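Local coordinates for ER-derived vesicles protein ERV41 (PDB 3ZLC) that is a constituent of COPII-coated vesicles leaving the endoplasmic reticulum, helps a subset of secretory proteins reach the Golgi, and facilitates retrograde transport back, at residues S129-T135 / G233-N239; I26-T30 / E151-H156; F60-Y64 / E90-K94; V16-V20 / A205-N210. Numbering follows the deposited sequence.

Interaction 1 of 4, residues S129-T135 / G233-N239; sequences SGELQIT and GIFFKYN
Two antiparallel strands, 130-135 and 233-239, lie side by side in the larger beta sheet of this lumenal domain and bury 716 Å². Their axes approach to 4.7 Å, N-to-C directions 168° apart. Both are extended; Gly233 (phi/psi 157/-153) departs from regular strand angles, and a CB there would clash with Ile134 O. Gly130, Leu132 and Ile134 form hydrogen-bonded pairs with Tyr238, Phe236 and Ile234, each bonded reciprocally: Gly130 N to Tyr238 O 3.0 Å and Tyr238 N to Gly130 O 2.9 Å, Leu132 N to Phe236 O 2.9 Å and Phe236 N to Leu132 O 2.8 Å, Ile134 N to Ile234 O and Ile234 N to Ile134 O both 2.9 Å. Glu131-Lys237 and Gln133-Phe235 are non-hydrogen-bonded pairs.

Leu132 (t), Ile134 (m), Ile234 (m) and Phe236 (m) make one face apolar, with Leu132 CD2 4.0 Å from Phe236 CD1. Tyr238 (p) lays a ring face over Gly130, where a side chain would clash with Tyr238 OH. On the other face Glu131 bridges Lys237 (OE1 to NZ 3.6 Å) and accepts from Gln133 (NE2 to OE2 2.7 Å), while Gln133 CG meets the Phe235 ring edge at CD2, 3.5 Å.

Strand 35-41 hydrogen-bonds along the far edge of 130-135, strand 188-200 runs parallel beside 233-239, and the apolar face packs on strand 156-163, where Phe161 stacks on Phe236.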
loop_
_atom_site.group_PDB
_atom_site.type_symbol
_atom_site.label_atom_id
_atom_site.label_comp_id
_atom_site.label_asym_id
_atom_site.label_seq_id
_atom_site.Cartn_x
_atom_site.Cartn_y
_atom_site.Cartn_z
ATOM N N SER A 129 11.772 -11.649 2.843
ATOM C CA SER A 129 11.445 -10.520 3.710
ATOM C C SER A 129 11.947 -9.201 3.092
ATOM O O SER A 129 13.115 -9.072 2.742
ATOM C CB SER A 129 12.060 -10.719 5.097
ATOM O OG SER A 129 11.736 -9.625 5.933
ATOM N N GLY A 130 11.059 -8.230 2.934
ATOM C CA GLY A 130 11.470 -6.966 2.341
ATOM C C GLY A 130 10.525 -5.852 2.716
ATOM O O GLY A 130 9.666 -6.022 3.587
ATOM N N GLU A 131 10.660 -4.710 2.047
ATOM C CA GLU A 131 9.852 -3.553 2.409
ATOM C C GLU A 131 9.678 -2.627 1.198
ATOM O O GLU A 131 10.622 -2.401 0.445
ATOM C CB GLU A 131 10.525 -2.847 3.601
ATOM C CG GLU A 131 10.103 -1.419 3.873
ATOM C CD GLU A 131 10.899 -0.815 5.021
ATOM O OE1 GLU A 131 11.765 -1.517 5.587
ATOM O OE2 GLU A 131 10.661 0.355 5.363
ATOM N N LEU A 132 8.454 -2.143 0.997
ATOM C CA LEU A 132 8.170 -1.133 -0.024
ATOM C C LEU A 132 7.950 0.197 0.691
ATOM O O LEU A 132 7.141 0.265 1.621
ATOM C CB LEU A 132 6.895 -1.512 -0.765
ATOM C CG LEU A 132 6.348 -0.495 -1.756
ATOM C CD1 LEU A 132 7.255 -0.423 -2.952
ATOM C CD2 LEU A 132 4.954 -0.911 -2.175
ATOM N N GLN A 133 8.656 1.244 0.258
ATOM C CA GLN A 133 8.667 2.533 0.952
ATOM C C GLN A 133 8.198 3.666 0.039
ATOM O O GLN A 133 8.732 3.852 -1.063
ATOM C CB GLN A 133 10.095 2.857 1.452
ATOM C CG GLN A 133 10.769 1.730 2.258
ATOM C CD GLN A 133 12.164 2.104 2.733
ATOM O OE1 GLN A 133 12.859 2.876 2.080
ATOM N NE2 GLN A 133 12.571 1.568 3.881
ATOM N N ILE A 134 7.211 4.429 0.509
ATOM C CA ILE A 134 6.814 5.674 -0.152
ATOM C C ILE A 134 7.190 6.860 0.753
ATOM O O ILE A 134 6.575 7.043 1.805
ATOM C CB ILE A 134 5.293 5.702 -0.372
ATOM C CG1 ILE A 134 4.842 4.471 -1.173
ATOM C CG2 ILE A 134 4.865 6.994 -1.059
ATOM C CD1 ILE A 134 3.327 4.366 -1.320
ATOM N N THR A 135 8.190 7.646 0.354
ATOM C CA THR A 135 8.659 8.779 1.149
ATOM C C THR A 135 8.891 10.024 0.290
ATOM O O THR A 135 8.677 10.010 -0.936
ATOM C CB THR A 135 9.984 8.463 1.906
ATOM O OG1 THR A 135 11.043 8.295 0.958
ATOM C CG2 THR A 135 9.863 7.206 2.747
ATOM N N GLY A 233 6.850 8.667 6.086
ATOM C CA GLY A 233 6.183 8.173 4.898
ATOM C C GLY A 233 5.262 7.008 5.154
ATOM O O GLY A 233 4.703 6.845 6.243
ATOM N N ILE A 234 5.088 6.195 4.126
ATOM C CA ILE A 234 4.160 5.082 4.197
ATOM C C ILE A 234 4.975 3.844 3.849
ATOM O O ILE A 234 5.570 3.770 2.768
ATOM C CB ILE A 234 3.006 5.255 3.189
ATOM C CG1 ILE A 234 2.207 6.532 3.488
ATOM C CG2 ILE A 234 2.066 4.040 3.244
ATOM C CD1 ILE A 234 1.357 7.032 2.303
ATOM N N PHE A 235 5.012 2.878 4.765
ATOM C CA PHE A 235 5.886 1.711 4.605
ATOM C C PHE A 235 5.120 0.396 4.674
ATOM O O PHE A 235 4.331 0.164 5.598
ATOM C CB PHE A 235 6.961 1.716 5.696
ATOM C CG PHE A 235 7.840 2.961 5.695
ATOM C CD1 PHE A 235 7.419 4.133 6.325
ATOM C CD2 PHE A 235 9.093 2.945 5.095
ATOM C CE1 PHE A 235 8.231 5.278 6.333
ATOM C CE2 PHE A 235 9.918 4.087 5.103
ATOM C CZ PHE A 235 9.483 5.247 5.723
ATOM N N PHE A 236 5.367 -0.474 3.704
ATOM C CA PHE A 236 4.751 -1.800 3.706
ATOM C C PHE A 236 5.844 -2.831 3.926
ATOM O O PHE A 236 6.655 -3.073 3.032
ATOM C CB PHE A 236 4.094 -2.067 2.359
ATOM C CG PHE A 236 2.969 -1.109 2.025
ATOM C CD1 PHE A 236 3.224 0.077 1.350
ATOM C CD2 PHE A 236 1.649 -1.410 2.370
ATOM C CE1 PHE A 236 2.181 0.964 1.018
ATOM C CE2 PHE A 236 0.602 -0.531 2.045
ATOM C CZ PHE A 236 0.870 0.656 1.369
ATOM N N LYS A 237 5.900 -3.406 5.120
ATOM C CA LYS A 237 6.861 -4.473 5.376
ATOM C C LYS A 237 6.186 -5.786 5.047
ATOM O O LYS A 237 4.989 -5.977 5.325
ATOM C CB LYS A 237 7.321 -4.464 6.834
ATOM C CG LYS A 237 7.992 -3.164 7.246
ATOM C CD LYS A 237 9.336 -3.422 7.912
ATOM C CE LYS A 237 9.965 -2.119 8.398
ATOM N NZ LYS A 237 11.305 -2.330 9.025
ATOM N N TYR A 238 6.923 -6.688 4.411
ATOM C CA TYR A 238 6.314 -7.969 4.069
ATOM C C TYR A 238 7.242 -9.136 4.348
ATOM O O TYR A 238 8.461 -9.033 4.211
ATOM C CB TYR A 238 5.827 -7.983 2.606
ATOM C CG TYR A 238 6.854 -7.469 1.615
ATOM C CD1 TYR A 238 7.836 -8.316 1.116
ATOM C CD2 TYR A 238 6.840 -6.146 1.174
ATOM C CE1 TYR A 238 8.769 -7.876 0.206
ATOM C CE2 TYR A 238 7.795 -5.688 0.251
ATOM C CZ TYR A 238 8.752 -6.564 -0.224
ATOM O OH TYR A 238 9.721 -6.159 -1.130
ATOM N N ASN A 239 6.652 -10.240 4.783
ATOM C CA ASN A 239 7.388 -11.489 4.885
ATOM C C ASN A 239 6.478 -12.616 4.424
ATOM O O ASN A 239 5.248 -12.466 4.404
ATOM C CB ASN A 239 7.867 -11.742 6.309
ATOM C CG ASN A 239 9.100 -12.607 6.342
ATOM O OD1 ASN A 239 9.387 -13.332 5.371
ATOM N ND2 ASN A 239 9.852 -12.537 7.439
#

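Interaction 2 of 4, residues I26-T30 / E151-H156; sequences IYVNT and ELKFNH
Segment 151-156 runs nearly antiparallel to 26-30 (end-to-end directions 163° apart); Phe154 (phi/psi -100/18) and Asn29 (-79/38) break the extended run. Glu151 O and Asn29 O each accept from one water (2.6 Å to both), which accepts from Lys153 NZ (3.1 Å). Leu152 CD2 lies 4.1 Å from Thr30 CG2. Lys153 O receives the hydroxyl of Thr30 (m), OG1 to O 2.7 Å; Lys153 NZ also bonds Pro112 O. Phe154 CD1 sits 4.4 Å from Val28 CG1. Asn155 (m) meets Asn29 (t) twice, Asn29 N to Asn155 O and Asn155 ND2 to Asn29 OD1, both 3.0 Å; Asn29 ND2 bonds Asn115 O and Asn155 OD1 bonds Asn181 N. His156 (p) turns ND1 to Phe154 O (2.9 Å) and NE2 to Tyr191 OH, and forms an antiparallel non-hydrogen-bonded pair with Val28, CA-CA 4.5 Å.

Hydrogen bonds extend the contact past the pairing of strands 19-28 and 156-163; strand 117-126 flanks 19-28 on its other edge, and Ile26, Phe154 and His156 pack against strand 233-240 of the other sheet.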
loop_
_atom_site.group_PDB
_atom_site.type_symbol
_atom_site.label_atom_id
_atom_site.label_comp_id
_atom_site.label_asym_id
_atom_site.label_seq_id
_atom_site.Cartn_x
_atom_site.Cartn_y
_atom_site.Cartn_z
ATOM N N ILE A 26 -2.883 3.245 -4.828
ATOM C CA ILE A 26 -2.942 4.074 -3.621
ATOM C C ILE A 26 -3.089 5.554 -4.008
ATOM O O ILE A 26 -2.571 5.961 -5.050
ATOM C CB ILE A 26 -1.646 3.856 -2.785
ATOM C CG1 ILE A 26 -1.548 2.383 -2.367
ATOM C CG2 ILE A 26 -1.598 4.748 -1.543
ATOM C CD1 ILE A 26 -0.338 2.059 -1.547
ATOM N N TYR A 27 -3.789 6.345 -3.186
ATOM C CA TYR A 27 -3.811 7.797 -3.368
ATOM C C TYR A 27 -2.974 8.323 -2.213
ATOM O O TYR A 27 -3.160 7.895 -1.080
ATOM C CB TYR A 27 -5.229 8.373 -3.234
ATOM C CG TYR A 27 -6.262 7.860 -4.227
ATOM C CD1 TYR A 27 -5.892 7.373 -5.480
ATOM C CD2 TYR A 27 -7.609 7.864 -3.900
ATOM C CE1 TYR A 27 -6.859 6.913 -6.387
ATOM C CE2 TYR A 27 -8.575 7.409 -4.789
ATOM C CZ TYR A 27 -8.196 6.930 -6.028
ATOM O OH TYR A 27 -9.159 6.481 -6.914
ATOM N N VAL A 28 -2.044 9.225 -2.497
ATOM C CA VAL A 28 -1.249 9.879 -1.447
ATOM C C VAL A 28 -1.556 11.374 -1.495
ATOM O O VAL A 28 -1.639 11.946 -2.582
ATOM C CB VAL A 28 0.275 9.679 -1.673
ATOM C CG1 VAL A 28 1.080 10.361 -0.563
ATOM C CG2 VAL A 28 0.624 8.180 -1.715
ATOM N N ASN A 29 -1.718 12.002 -0.327
ATOM C CA ASN A 29 -2.079 13.431 -0.220
ATOM C C ASN A 29 -0.873 14.348 -0.456
ATOM O O ASN A 29 -0.741 15.401 0.175
ATOM C CB ASN A 29 -2.690 13.673 1.175
ATOM C CG ASN A 29 -3.469 14.980 1.306
ATOM O OD1 ASN A 29 -3.949 15.280 2.400
ATOM N ND2 ASN A 29 -3.617 15.752 0.211
ATOM N N THR A 30 -0.016 13.957 -1.401
ATOM C CA THR A 30 1.150 14.756 -1.810
ATOM C C THR A 30 1.300 14.669 -3.333
ATOM O O THR A 30 0.999 13.624 -3.931
ATOM C CB THR A 30 2.444 14.222 -1.147
ATOM O OG1 THR A 30 2.299 14.239 0.287
ATOM C CG2 THR A 30 3.662 15.059 -1.552
ATOM N N GLU A 151 4.378 20.908 2.047
ATOM C CA GLU A 151 3.910 20.176 0.875
ATOM C C GLU A 151 3.648 18.714 1.138
ATOM O O GLU A 151 2.935 18.070 0.363
ATOM C CB GLU A 151 4.944 20.277 -0.249
ATOM C CG GLU A 151 5.239 21.699 -0.640
ATOM C CD GLU A 151 3.969 22.513 -0.719
ATOM O OE1 GLU A 151 3.034 22.079 -1.429
ATOM O OE2 GLU A 151 3.900 23.577 -0.062
ATOM N N LEU A 152 4.240 18.196 2.214
ATOM C CA LEU A 152 4.218 16.764 2.513
ATOM C C LEU A 152 3.045 16.389 3.396
ATOM O O LEU A 152 2.895 16.919 4.494
ATOM C CB LEU A 152 5.488 16.343 3.245
ATOM C CG LEU A 152 6.816 16.350 2.514
ATOM C CD1 LEU A 152 7.802 15.522 3.312
ATOM C CD2 LEU A 152 6.624 15.776 1.130
ATOM N N LYS A 153 2.220 15.461 2.925
ATOM C CA LYS A 153 1.121 14.961 3.730
ATOM C C LYS A 153 0.941 13.499 3.390
ATOM O O LYS A 153 0.696 13.161 2.228
ATOM C CB LYS A 153 -0.167 15.728 3.430
ATOM C CG LYS A 153 -0.146 17.196 3.828
ATOM C CD LYS A 153 -1.556 17.755 3.948
ATOM C CE LYS A 153 -2.031 18.359 2.647
ATOM N NZ LYS A 153 -1.250 19.576 2.295
ATOM N N PHE A 154 1.067 12.627 4.388
ATOM C CA PHE A 154 1.000 11.192 4.115
ATOM C C PHE A 154 -0.346 10.537 4.420
ATOM O O PHE A 154 -0.441 9.309 4.525
ATOM C CB PHE A 154 2.181 10.459 4.771
ATOM C CG PHE A 154 3.510 10.805 4.141
ATOM C CD1 PHE A 154 3.826 10.346 2.868
ATOM C CD2 PHE A 154 4.428 11.613 4.808
ATOM C CE1 PHE A 154 5.052 10.677 2.268
ATOM C CE2 PHE A 154 5.654 11.947 4.221
ATOM C CZ PHE A 154 5.965 11.480 2.950
ATOM N N ASN A 155 -1.393 11.352 4.529
ATOM C CA ASN A 155 -2.754 10.828 4.422
ATOM C C ASN A 155 -2.812 9.985 3.154
ATOM O O ASN A 155 -2.201 10.322 2.144
ATOM C CB ASN A 155 -3.773 11.974 4.331
ATOM C CG ASN A 155 -3.639 12.959 5.470
ATOM O OD1 ASN A 155 -3.572 12.568 6.632
ATOM N ND2 ASN A 155 -3.577 14.244 5.141
ATOM N N HIS A 156 -3.515 8.860 3.194
ATOM C CA HIS A 156 -3.502 8.011 2.013
ATOM C C HIS A 156 -4.732 7.133 1.947
ATOM O O HIS A 156 -5.414 6.917 2.957
ATOM C CB HIS A 156 -2.227 7.151 1.977
ATOM C CG HIS A 156 -2.085 6.235 3.153
ATOM N ND1 HIS A 156 -1.591 6.660 4.366
ATOM C CD2 HIS A 156 -2.373 4.915 3.306
ATOM C CE1 HIS A 156 -1.577 5.646 5.218
ATOM N NE2 HIS A 156 -2.044 4.577 4.599
HETATM O O HOH W 1 0.395 17.768 0.386
#

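Interaction 3 of 4, residues F60-Y64 / E90-K94; sequences FFIPY and EFREK
Phe60 (t) opens the first segment with its ring edge against that of Phe91 (m), CD2 to CD2 4.0 Å, while a water donates to both Phe60 O (2.7 Å) and Arg92 O (2.8 Å). At Phe61 the backbone is extended (phi/psi -155/158), its CA 4.8 Å from Phe91 CA. The Phe61 side chain (p) offers a ring face to Glu93, a CH-pi contact with Glu93 CG 3.8 Å from the centroid and 8° off the normal. Ile62 makes the single direct backbone hydrogen bond across the segments, Ile62 N to Phe91 O 2.8 Å. Arg92 points CA-to-CB away, but chi1 m, chi2 m and chi3 t return its guanidinium: NH1 bonds Ile62 O (2.7 Å) and, weakly, Pro63 O (3.3 Å). Tyr64 CE1 lies over one guanidinium face, 3.2 Å from Arg92 CZ, the ring approached obliquely; Arg92 NH2 pairs with Glu85.

Here one arginine and a bridging water supplement a lone backbone bond between two irregular loops. These flank short strand 67-68: segment 60-64 comes after strand 53-57, segment 90-94 comes before strand 117-126, and Ile62 and Pro63 rest on Val157 of strand 156-163.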
loop_
_atom_site.group_PDB
_atom_site.type_symbol
_atom_site.label_atom_id
_atom_site.label_comp_id
_atom_site.label_asym_id
_atom_site.label_seq_id
_atom_site.Cartn_x
_atom_site.Cartn_y
_atom_site.Cartn_z
ATOM N N PHE A 60 -6.558 14.972 -4.251
ATOM C CA PHE A 60 -6.706 13.940 -3.223
ATOM C C PHE A 60 -8.155 13.829 -2.749
ATOM O O PHE A 60 -8.831 14.827 -2.545
ATOM C CB PHE A 60 -5.768 14.198 -2.027
ATOM C CG PHE A 60 -5.785 13.087 -0.991
ATOM C CD1 PHE A 60 -5.140 11.880 -1.241
ATOM C CD2 PHE A 60 -6.435 13.261 0.234
ATOM C CE1 PHE A 60 -5.151 10.846 -0.298
ATOM C CE2 PHE A 60 -6.450 12.224 1.197
ATOM C CZ PHE A 60 -5.799 11.026 0.926
ATOM N N PHE A 61 -8.637 12.600 -2.614
ATOM C CA PHE A 61 -9.977 12.375 -2.088
ATOM C C PHE A 61 -10.065 10.997 -1.468
ATOM O O PHE A 61 -9.258 10.108 -1.764
ATOM C CB PHE A 61 -11.053 12.554 -3.173
ATOM C CG PHE A 61 -11.174 11.384 -4.130
ATOM C CD1 PHE A 61 -10.276 11.231 -5.185
ATOM C CD2 PHE A 61 -12.200 10.447 -3.981
ATOM C CE1 PHE A 61 -10.399 10.159 -6.076
ATOM C CE2 PHE A 61 -12.333 9.371 -4.873
ATOM C CZ PHE A 61 -11.435 9.232 -5.917
ATOM N N ILE A 62 -11.036 10.821 -0.585
ATOM C CA ILE A 62 -11.250 9.504 -0.010
ATOM C C ILE A 62 -12.536 8.962 -0.608
ATOM O O ILE A 62 -13.597 9.571 -0.448
ATOM C CB ILE A 62 -11.347 9.565 1.514
ATOM C CG1 ILE A 62 -10.040 10.146 2.086
ATOM C CG2 ILE A 62 -11.606 8.163 2.075
ATOM C CD1 ILE A 62 -10.142 10.601 3.533
ATOM N N PRO A 63 -12.441 7.831 -1.330
ATOM C CA PRO A 63 -13.625 7.312 -2.024
ATOM C C PRO A 63 -14.676 6.772 -1.059
ATOM O O PRO A 63 -14.375 6.542 0.109
ATOM C CB PRO A 63 -13.066 6.154 -2.865
ATOM C CG PRO A 63 -11.575 6.371 -2.925
ATOM C CD PRO A 63 -11.242 7.015 -1.604
ATOM N N TYR A 64 -15.907 6.596 -1.533
ATOM C CA TYR A 64 -16.920 5.902 -0.736
ATOM C C TYR A 64 -16.573 4.417 -0.600
ATOM O O TYR A 64 -15.621 3.952 -1.221
ATOM C CB TYR A 64 -18.294 6.100 -1.359
ATOM C CG TYR A 64 -18.786 7.512 -1.208
ATOM C CD1 TYR A 64 -18.981 8.059 0.056
ATOM C CD2 TYR A 64 -19.042 8.307 -2.319
ATOM C CE1 TYR A 64 -19.429 9.358 0.212
ATOM C CE2 TYR A 64 -19.496 9.619 -2.171
ATOM C CZ TYR A 64 -19.683 10.131 -0.898
ATOM O OH TYR A 64 -20.119 11.422 -0.716
ATOM N N GLU A 90 -15.116 17.869 2.727
ATOM C CA GLU A 90 -14.079 18.512 1.931
ATOM C C GLU A 90 -13.293 17.499 1.105
ATOM O O GLU A 90 -12.749 17.840 0.057
ATOM C CB GLU A 90 -13.107 19.263 2.851
ATOM C CG GLU A 90 -13.709 20.450 3.604
ATOM C CD GLU A 90 -13.068 20.670 4.965
ATOM O OE1 GLU A 90 -12.681 19.671 5.612
ATOM O OE2 GLU A 90 -12.957 21.839 5.388
ATOM N N PHE A 91 -13.223 16.254 1.567
ATOM C CA PHE A 91 -12.346 15.288 0.919
ATOM C C PHE A 91 -13.064 14.231 0.093
ATOM O O PHE A 91 -12.518 13.162 -0.212
ATOM C CB PHE A 91 -11.361 14.702 1.927
ATOM C CG PHE A 91 -10.375 15.716 2.438
ATOM C CD1 PHE A 91 -10.734 16.613 3.439
ATOM C CD2 PHE A 91 -9.104 15.803 1.887
ATOM C CE1 PHE A 91 -9.836 17.561 3.898
ATOM C CE2 PHE A 91 -8.201 16.749 2.341
ATOM C CZ PHE A 91 -8.566 17.628 3.349
ATOM N N ARG A 92 -14.285 14.555 -0.299
ATOM C CA ARG A 92 -14.974 13.740 -1.277
ATOM C C ARG A 92 -14.468 14.107 -2.667
ATOM O O ARG A 92 -13.816 15.137 -2.857
ATOM C CB ARG A 92 -16.487 13.895 -1.140
ATOM C CG ARG A 92 -17.014 13.324 0.173
ATOM C CD ARG A 92 -16.333 11.996 0.490
ATOM N NE ARG A 92 -17.054 11.212 1.492
ATOM C CZ ARG A 92 -16.724 9.976 1.868
ATOM N NH1 ARG A 92 -15.673 9.359 1.341
ATOM N NH2 ARG A 92 -17.447 9.350 2.779
ATOM N N GLU A 93 -14.741 13.237 -3.626
ATOM C CA GLU A 93 -14.159 13.339 -4.956
ATOM C C GLU A 93 -14.542 14.610 -5.699
ATOM O O GLU A 93 -15.731 14.938 -5.814
ATOM C CB GLU A 93 -14.616 12.140 -5.774
ATOM C CG GLU A 93 -13.917 12.024 -7.102
ATOM C CD GLU A 93 -14.338 10.786 -7.837
ATOM O OE1 GLU A 93 -15.162 10.022 -7.287
ATOM O OE2 GLU A 93 -13.844 10.585 -8.961
ATOM N N LYS A 94 -13.542 15.327 -6.208
ATOM C CA LYS A 94 -13.819 16.475 -7.068
ATOM C C LYS A 94 -13.920 15.970 -8.502
ATOM O O LYS A 94 -13.189 15.056 -8.896
ATOM C CB LYS A 94 -12.720 17.543 -6.981
ATOM C CG LYS A 94 -12.192 17.848 -5.587
ATOM C CD LYS A 94 -13.296 18.112 -4.587
ATOM C CE LYS A 94 -12.730 18.580 -3.245
ATOM N NZ LYS A 94 -13.390 17.894 -2.094
HETATM O O HOH W 2 -11.127 15.937 -3.314
HETATM O O HOH W 3 -15.691 10.659 -2.942
#

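Interaction 4 of 4, residues V16-V20 / A205-N210; sequences VRDTV and AEVDTN
Arg17 makes the main side-chain reach across this open contact, which buries 229 Å². Its chi1 m, chi2 t and chi3 t (-154°) stretch it from the loop before strand 19-28 toward Asp208, and chi4 of -114° turns one guanidinium face against the Asp208 carboxylate. Arg17 NE is 3.6 Å from Asp208 OD1, a long salt bridge: the oxygen sits well out of the guanidinium plane, so charge attraction acts without a directed N-H. Arg17 NH2 is 3.0 Å from Ala205 O. Asp208 (t) accepts at OD1 from Asn210 ND2 (3.1 Å) and at OD2 from a water (2.7 Å) that also donates to Thr19 O (2.8 Å). Val20 (p) sets CG2 3.8 Å from Asp208 OD2. Asn210 (m) has OD1 bonded to Arg127.

The nearest CA atoms, Val20 and Asp208, are 7.9 Å apart. Asp208 (phi/psi -83/77) centres an inverse gamma turn, closed by a weak Thr209 N to Val207 O bond, 3.0 Å. Salt bridge and water join segments leading into strands 19-28 and 209-219 of different sheets.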
loop_
_atom_site.group_PDB
_atom_site.type_symbol
_atom_site.label_atom_id
_atom_site.label_comp_id
_atom_site.label_asym_id
_atom_site.label_seq_id
_atom_site.Cartn_x
_atom_site.Cartn_y
_atom_site.Cartn_z
ATOM N N VAL A 16 8.656 -23.279 -3.342
ATOM C CA VAL A 16 8.610 -21.853 -3.029
ATOM C C VAL A 16 9.035 -21.034 -4.247
ATOM O O VAL A 16 10.162 -21.177 -4.732
ATOM C CB VAL A 16 9.513 -21.483 -1.824
ATOM C CG1 VAL A 16 9.473 -19.982 -1.573
ATOM C CG2 VAL A 16 9.078 -22.237 -0.575
ATOM N N ARG A 17 8.140 -20.184 -4.747
ATOM C CA ARG A 17 8.471 -19.344 -5.898
ATOM C C ARG A 17 9.530 -18.331 -5.499
ATOM O O ARG A 17 9.533 -17.858 -4.360
ATOM C CB ARG A 17 7.232 -18.615 -6.419
ATOM C CG ARG A 17 6.188 -19.524 -7.052
ATOM C CD ARG A 17 4.986 -18.727 -7.540
ATOM N NE ARG A 17 3.770 -19.540 -7.576
ATOM C CZ ARG A 17 3.117 -19.869 -8.687
ATOM N NH1 ARG A 17 3.554 -19.446 -9.862
ATOM N NH2 ARG A 17 2.023 -20.614 -8.625
ATOM N N ASP A 18 10.417 -17.995 -6.436
ATOM C CA ASP A 18 11.512 -17.059 -6.166
ATOM C C ASP A 18 11.037 -15.613 -6.107
ATOM O O ASP A 18 11.599 -14.787 -5.372
ATOM C CB ASP A 18 12.608 -17.187 -7.233
ATOM C CG ASP A 18 13.259 -18.557 -7.239
ATOM O OD1 ASP A 18 13.311 -19.193 -6.163
ATOM O OD2 ASP A 18 13.715 -18.996 -8.323
ATOM N N THR A 19 10.010 -15.302 -6.895
ATOM C CA THR A 19 9.515 -13.928 -6.988
ATOM C C THR A 19 8.004 -13.867 -6.788
ATOM O O THR A 19 7.312 -14.889 -6.878
ATOM C CB THR A 19 9.848 -13.290 -8.354
ATOM O OG1 THR A 19 9.175 -14.019 -9.384
ATOM C CG2 THR A 19 11.351 -13.319 -8.621
ATOM N N VAL A 20 7.507 -12.660 -6.519
ATOM C CA VAL A 20 6.075 -12.407 -6.403
ATOM C C VAL A 20 5.798 -10.982 -6.868
ATOM O O VAL A 20 6.655 -10.104 -6.712
ATOM C CB VAL A 20 5.586 -12.610 -4.947
ATOM C CG1 VAL A 20 6.214 -11.560 -4.010
ATOM C CG2 VAL A 20 4.048 -12.576 -4.874
ATOM N N ALA A 205 -2.792 -24.839 -9.663
ATOM C CA ALA A 205 -1.545 -24.506 -8.973
ATOM C C ALA A 205 -0.718 -23.471 -9.736
ATOM O O ALA A 205 0.197 -22.867 -9.179
ATOM C CB ALA A 205 -0.727 -25.772 -8.724
ATOM N N GLU A 206 -1.040 -23.280 -11.011
ATOM C CA GLU A 206 -0.319 -22.333 -11.854
ATOM C C GLU A 206 -0.610 -20.880 -11.497
ATOM O O GLU A 206 0.170 -19.985 -11.832
ATOM C CB GLU A 206 -0.626 -22.580 -13.333
ATOM C CG GLU A 206 -2.050 -22.244 -13.748
ATOM C CD GLU A 206 -3.049 -23.345 -13.407
ATOM O OE1 GLU A 206 -2.626 -24.406 -12.894
ATOM O OE2 GLU A 206 -4.258 -23.153 -13.664
ATOM N N VAL A 207 -1.733 -20.630 -10.830
ATOM C CA VAL A 207 -2.055 -19.259 -10.442
ATOM C C VAL A 207 -1.378 -18.927 -9.116
ATOM O O VAL A 207 -1.459 -19.695 -8.159
ATOM C CB VAL A 207 -3.594 -19.014 -10.393
ATOM C CG1 VAL A 207 -4.248 -19.911 -9.376
ATOM C CG2 VAL A 207 -3.908 -17.562 -10.101
ATOM N N ASP A 208 -0.697 -17.784 -9.066
ATOM C CA ASP A 208 0.045 -17.369 -7.879
ATOM C C ASP A 208 -0.874 -16.679 -6.857
ATOM O O ASP A 208 -0.851 -15.458 -6.712
ATOM C CB ASP A 208 1.202 -16.438 -8.286
ATOM C CG ASP A 208 2.159 -16.149 -7.140
ATOM O OD1 ASP A 208 2.018 -16.768 -6.061
ATOM O OD2 ASP A 208 3.054 -15.297 -7.311
ATOM N N THR A 209 -1.666 -17.471 -6.136
ATOM C CA THR A 209 -2.618 -16.939 -5.158
ATOM C C THR A 209 -2.020 -16.833 -3.765
ATOM O O THR A 209 -1.380 -17.772 -3.278
ATOM C CB THR A 209 -3.893 -17.805 -5.091
ATOM O OG1 THR A 209 -3.527 -19.190 -4.978
ATOM C CG2 THR A 209 -4.716 -17.612 -6.351
ATOM N N ASN A 210 -2.237 -15.685 -3.129
ATOM C CA ASN A 210 -1.725 -15.436 -1.780
ATOM C C ASN A 210 -2.743 -14.637 -1.011
ATOM O O ASN A 210 -3.494 -13.834 -1.594
ATOM C CB ASN A 210 -0.430 -14.608 -1.827
ATOM C CG ASN A 210 0.657 -15.270 -2.636
ATOM O OD1 ASN A 210 1.501 -15.981 -2.092
ATOM N ND2 ASN A 210 0.653 -15.038 -3.943
HETATM O O HOH W 4 5.033 -15.859 -5.590
#

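Interaction 1 is a buried strand pairing within the larger sheet, and interaction 2 a buried junction at the end of strand 19-28 in the other; they touch where Phe236 CZ packs 3.5 Å from Ile26 CD1, so sheet meets sheet through apolar side chains. Interaction 3, partly buried, adjoins interaction 2 through Phe60 and Tyr27 but belongs to loops. Interaction 4, the most exposed (four of its eight touching residues), uses the opposite end of strand 19-28 from interaction 2, centres about 31 Å apart. Chemistry follows place: a regular backbone ladder with one salt bridge in 1; backbone, amide, hydroxyl and water bonds in 2; arginine, aromatic and water contacts in 3; a long salt bridge with water in 4.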